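Local coordinates for xyloglucan-specific endo-beta-1,4-glucanase GH12 (Aspergillus niveus, PDB 4NPR), which probably hydrolyses internal beta-1,4-glucosidic linkages of xyloglucan with retention of the beta-configuration, acting as a family 12 glycoside hydrolase, at residues 25-30 with 56-61; 70-75 with 231-236. One frame throughout, in Å; residues are numbered along the deposited sequence.

Interaction 1: residues 25-30 with 56-61; sequences TQFCDQ and QCTTFE
A disulfide joins Cys28 to Cys57, with the two SG atoms 2.1 Å apart. Each SG leans back beside the N of its own residue, and there the two sulfurs meet. The C-S-S-C torsion is 105°. The bridge lies just past the last antiparallel pair, where strand 25-27 gives way to a loop. On the other side of the strand, the Phe27 ring lies beside Thr58, and the two side chains point the same way. With chi1 at 43°, CG of Phe27 stands between its own N and carbonyl carbon. This turn lays one ring face over the Thr58 carbonyl oxygen, which sits 3.8 Å from the ring plane over its centre. Phe27 CZ meets Thr58 CG2 at 3.9 Å. Thr58 OG1 turns to Asn43 and Thr72. Strand 25-27 is the outermost strand at one end of the smaller sheet of the GH12 beta-jelly roll. Phe27 and Thr25 face Val34 of the other sheet. Two hydrogen-bonded pairs, Thr25 with Phe60 and Phe27 with Thr58, hold the strands together; Phe27 O accepts from Thr58 N at 3.0 Å. Between these pairs, Gln26 and Thr59 share the disulfide's side of the sheet. The Gln26 chain is bent, with OE1 3.4 Å from Thr59 OG1; its close approach to Cys57 CB is doubtful.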
# COMPACT_ATOMS: atom_id res chain seq x y z
N THR A 25 -5.00 -13.91 -15.49
CA THR A 25 -3.69 -13.60 -16.11
C THR A 25 -2.66 -13.56 -14.97
O THR A 25 -2.75 -12.71 -14.05
CB THR A 25 -3.65 -12.22 -16.82
OG1 THR A 25 -4.87 -11.98 -17.54
CG2 THR A 25 -2.41 -12.09 -17.76
N GLN A 26 -1.71 -14.48 -15.07
CA GLN A 26 -0.71 -14.77 -14.06
C GLN A 26 0.66 -14.39 -14.66
O GLN A 26 0.96 -14.74 -15.80
CB GLN A 26 -0.86 -16.25 -13.67
CG GLN A 26 0.40 -17.10 -13.60
CD GLN A 26 0.94 -17.27 -12.19
OE1 GLN A 26 1.21 -16.29 -11.50
NE2 GLN A 26 1.10 -18.52 -11.75
N PHE A 27 1.47 -13.63 -13.92
CA PHE A 27 2.79 -13.23 -14.42
C PHE A 27 3.78 -13.19 -13.27
O PHE A 27 3.39 -12.80 -12.19
CB PHE A 27 2.73 -11.89 -15.16
CG PHE A 27 1.89 -10.87 -14.46
CD1 PHE A 27 0.52 -10.84 -14.66
CD2 PHE A 27 2.44 -10.00 -13.56
CE1 PHE A 27 -0.27 -9.93 -13.99
CE2 PHE A 27 1.65 -9.08 -12.88
CZ PHE A 27 0.30 -9.04 -13.10
N CYS A 28 5.02 -13.59 -13.55
CA CYS A 28 6.13 -13.80 -12.56
C CYS A 28 7.36 -12.92 -12.72
O CYS A 28 8.22 -12.89 -11.84
CB CYS A 28 6.63 -15.24 -12.66
SG CYS A 28 5.28 -16.40 -12.38
N ASP A 29 7.47 -12.23 -13.85
CA ASP A 29 8.63 -11.41 -14.12
C ASP A 29 8.62 -10.14 -13.28
O ASP A 29 7.56 -9.62 -12.85
CB ASP A 29 8.74 -11.07 -15.62
CG ASP A 29 7.48 -10.38 -16.16
OD1 ASP A 29 6.36 -10.74 -15.68
OD2 ASP A 29 7.62 -9.52 -17.06
N GLN A 30 9.84 -9.65 -13.04
CA GLN A 30 10.07 -8.55 -12.13
C GLN A 30 9.11 -7.37 -12.35
O GLN A 30 8.55 -6.83 -11.40
CB GLN A 30 11.50 -8.11 -12.27
CG GLN A 30 11.97 -7.27 -11.10
CD GLN A 30 13.45 -6.97 -11.15
OE1 GLN A 30 14.10 -7.16 -12.18
NE2 GLN A 30 14.00 -6.53 -10.03
N GLN A 56 8.19 -14.62 -6.98
CA GLN A 56 6.85 -14.17 -6.71
C GLN A 56 6.09 -13.97 -8.00
O GLN A 56 6.62 -13.35 -8.90
CB GLN A 56 6.89 -12.83 -5.97
CG GLN A 56 5.57 -12.08 -5.85
CD GLN A 56 5.68 -10.97 -4.84
OE1 GLN A 56 6.77 -10.75 -4.27
NE2 GLN A 56 4.57 -10.25 -4.59
N CYS A 57 4.85 -14.48 -8.02
CA CYS A 57 3.89 -14.36 -9.14
C CYS A 57 2.58 -13.75 -8.68
O CYS A 57 2.05 -14.07 -7.62
CB CYS A 57 3.57 -15.73 -9.74
SG CYS A 57 5.05 -16.64 -10.27
N THR A 58 2.06 -12.88 -9.52
CA THR A 58 0.85 -12.14 -9.22
C THR A 58 -0.24 -12.57 -10.19
O THR A 58 0.02 -12.82 -11.36
CB THR A 58 1.17 -10.63 -9.30
OG1 THR A 58 1.93 -10.28 -8.16
CG2 THR A 58 -0.06 -9.77 -9.30
N THR A 59 -1.48 -12.66 -9.72
CA THR A 59 -2.58 -13.11 -10.62
C THR A 59 -3.79 -12.21 -10.54
O THR A 59 -4.35 -11.99 -9.51
CB THR A 59 -3.04 -14.55 -10.27
OG1 THR A 59 -1.93 -15.45 -10.39
CG2 THR A 59 -4.22 -15.02 -11.19
N PHE A 60 -4.21 -11.71 -11.68
CA PHE A 60 -5.46 -11.02 -11.78
C PHE A 60 -6.53 -12.07 -12.00
O PHE A 60 -6.34 -12.96 -12.80
CB PHE A 60 -5.44 -10.08 -12.96
CG PHE A 60 -6.79 -9.65 -13.40
CD1 PHE A 60 -7.50 -8.72 -12.67
CD2 PHE A 60 -7.35 -10.15 -14.58
CE1 PHE A 60 -8.75 -8.29 -13.09
CE2 PHE A 60 -8.59 -9.73 -15.01
CZ PHE A 60 -9.30 -8.79 -14.27
N GLU A 61 -7.65 -11.96 -11.29
CA GLU A 61 -8.74 -12.90 -11.40
C GLU A 61 -9.90 -12.33 -12.17
O GLU A 61 -10.34 -12.92 -13.14
CB GLU A 61 -9.26 -13.30 -10.03
CG GLU A 61 -9.00 -14.74 -9.68
CD GLU A 61 -7.63 -14.91 -9.12
OE1 GLU A 61 -7.33 -14.18 -8.13
OE2 GLU A 61 -6.88 -15.77 -9.64

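Interaction 2: residues 70-75 with 231-236; sequences WNTKWS and AVFTVS
Six backbone hydrogen bonds tie Trp70, Thr72 and Trp74 to Val235, Phe233 and Ala231. Each pair is bonded in both directions. The straightest bond runs from Phe233 N to Thr72 O, 2.9 Å long with an angle of 173° at the hydrogen. At the Ala231 end, Trp74 N reaches Ala231 O at 3.1 Å. Weaker CA-H...O contacts lie between the pairs, such as Lys73 CA to Ala231 O at 3.3 Å. The strands are antiparallel neighbours inside the smaller sheet of the jelly roll, although 155 residues separate the segments in sequence. Strand 105-113 flanks the 231-235 side, and strand 53-64 flanks the 70-75 side. The aromatic residues turn to the side facing the larger sheet, where Thr72 and Phe233 touch Thr223. These buried rings form part of the hydrophobic core between the sheets, and Trp74 also touches Pro225 and Ala119 there. Trp74 has chi1 59°, which swings its indole over Ala231. Ala231 CB sits over the face of the six-membered ring, 3.6 Å from its centroid, and Trp74 NE1 is hydrogen-bonded to Tyr112 OH of strand 105-113. Trp70 takes a similar turn and lays its five-membered ring over Val235 CB, 3.9 Å from the centroid. Its six-membered ring receives the edge of Phe233 in an offset edge-to-face pair, planes at 74°. Thr72 CG2 comes to the Phe233 ring edge, 4.0 Å from CD2. On the reverse side, Lys73 runs alongside Val232, with CE 3.8 Å from Val232 CG1.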
# COMPACT_ATOMS: atom_id res chain seq x y z
N TRP A 70 -7.79 -10.27 -7.00
CA TRP A 70 -6.47 -10.73 -7.43
C TRP A 70 -5.74 -11.39 -6.31
O TRP A 70 -6.24 -11.42 -5.17
CB TRP A 70 -5.62 -9.57 -7.95
CG TRP A 70 -5.29 -8.45 -6.95
CD1 TRP A 70 -6.11 -7.42 -6.56
CD2 TRP A 70 -4.03 -8.22 -6.28
NE1 TRP A 70 -5.44 -6.57 -5.68
CE2 TRP A 70 -4.17 -7.05 -5.50
CE3 TRP A 70 -2.81 -8.90 -6.26
CZ2 TRP A 70 -3.12 -6.55 -4.73
CZ3 TRP A 70 -1.79 -8.40 -5.50
CH2 TRP A 70 -1.94 -7.26 -4.74
N ASN A 71 -4.55 -11.91 -6.63
CA ASN A 71 -3.64 -12.42 -5.63
C ASN A 71 -2.18 -12.42 -6.05
O ASN A 71 -1.82 -12.24 -7.22
CB ASN A 71 -4.03 -13.85 -5.22
CG ASN A 71 -3.66 -14.89 -6.26
OD1 ASN A 71 -2.48 -15.03 -6.66
ND2 ASN A 71 -4.67 -15.65 -6.70
N THR A 72 -1.34 -12.68 -5.06
CA THR A 72 0.04 -12.91 -5.34
C THR A 72 0.60 -14.01 -4.42
O THR A 72 0.15 -14.18 -3.29
CB THR A 72 0.81 -11.59 -5.21
OG1 THR A 72 2.15 -11.79 -5.66
CG2 THR A 72 0.85 -11.11 -3.80
N LYS A 73 1.61 -14.72 -4.92
CA LYS A 73 2.19 -15.85 -4.25
C LYS A 73 3.66 -15.69 -4.27
O LYS A 73 4.22 -15.28 -5.28
CB LYS A 73 1.84 -17.11 -5.01
CG LYS A 73 0.34 -17.32 -5.03
CD LYS A 73 -0.15 -18.54 -5.79
CE LYS A 73 -1.62 -18.76 -5.43
NZ LYS A 73 -2.41 -19.14 -6.64
N TRP A 74 4.32 -16.05 -3.17
CA TRP A 74 5.72 -15.75 -3.06
C TRP A 74 6.45 -16.55 -2.01
O TRP A 74 5.86 -17.03 -1.07
CB TRP A 74 5.95 -14.23 -2.80
CG TRP A 74 5.29 -13.62 -1.55
CD1 TRP A 74 4.09 -12.96 -1.49
CD2 TRP A 74 5.82 -13.59 -0.21
NE1 TRP A 74 3.82 -12.55 -0.21
CE2 TRP A 74 4.86 -12.92 0.60
CE3 TRP A 74 6.99 -14.05 0.37
CZ2 TRP A 74 5.06 -12.69 1.95
CZ3 TRP A 74 7.18 -13.83 1.75
CH2 TRP A 74 6.22 -13.16 2.52
N SER A 75 7.75 -16.68 -2.22
CA SER A 75 8.67 -17.06 -1.18
C SER A 75 9.89 -16.19 -1.35
O SER A 75 10.34 -15.99 -2.48
CB SER A 75 9.10 -18.51 -1.34
OG SER A 75 7.99 -19.38 -1.30
N ALA A 231 3.74 -18.20 0.67
CA ALA A 231 2.80 -17.18 1.04
C ALA A 231 1.85 -17.02 -0.10
O ALA A 231 2.20 -17.20 -1.27
CB ALA A 231 3.48 -15.87 1.34
N VAL A 232 0.62 -16.72 0.27
CA VAL A 232 -0.45 -16.45 -0.67
C VAL A 232 -1.19 -15.31 -0.05
O VAL A 232 -1.66 -15.40 1.09
CB VAL A 232 -1.39 -17.66 -0.87
CG1 VAL A 232 -2.39 -17.35 -1.98
CG2 VAL A 232 -0.61 -18.93 -1.20
N PHE A 233 -1.21 -14.19 -0.76
CA PHE A 233 -1.97 -13.02 -0.39
C PHE A 233 -3.13 -12.93 -1.39
O PHE A 233 -2.93 -12.81 -2.59
CB PHE A 233 -1.08 -11.79 -0.45
CG PHE A 233 -1.82 -10.50 -0.26
CD1 PHE A 233 -2.40 -10.19 0.96
CD2 PHE A 233 -1.93 -9.59 -1.30
CE1 PHE A 233 -3.07 -9.02 1.15
CE2 PHE A 233 -2.58 -8.38 -1.10
CZ PHE A 233 -3.14 -8.09 0.11
N THR A 234 -4.34 -13.00 -0.85
CA THR A 234 -5.58 -13.16 -1.56
C THR A 234 -6.36 -11.90 -1.26
O THR A 234 -6.72 -11.63 -0.12
CB THR A 234 -6.38 -14.36 -0.99
OG1 THR A 234 -5.58 -15.54 -1.06
CG2 THR A 234 -7.64 -14.61 -1.75
N VAL A 235 -6.60 -11.14 -2.31
CA VAL A 235 -7.48 -9.97 -2.25
C VAL A 235 -8.81 -10.36 -2.87
O VAL A 235 -8.91 -10.47 -4.07
CB VAL A 235 -6.85 -8.80 -3.02
CG1 VAL A 235 -7.82 -7.66 -3.19
CG2 VAL A 235 -5.58 -8.37 -2.32
N SER A 236 -9.83 -10.58 -2.07
CA SER A 236 -11.04 -11.15 -2.62
C SER A 236 -11.99 -10.04 -3.09
O SER A 236 -12.91 -10.28 -3.88
CB SER A 236 -11.65 -12.21 -1.68
OG SER A 236 -11.98 -11.65 -0.45

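Interactions 1 and 2 are consecutive steps across one sheet, with centres about 10 Å apart. Strands 53-64 and 67-77 follow each other in the chain and lie side by side, giving the order 25-27, 53-64, 67-77, 231-240. Probable hydrogen bonds join the contacts: Thr59 N to Asn71 O at 2.6 Å and Cys57 O to Lys73 N at 2.8 Å. The Thr72 hydroxyl adds to this link, hydrogen-bonded to Cys57 O and the Gln56 amide. Interaction 2 lies deeper, its centre about 14 Å from the centre of the chain, against about 17 Å for interaction 1. In family 12 enzymes the substrate cleft lies on the concave face of the larger sheet, so both contacts probably stand away from it.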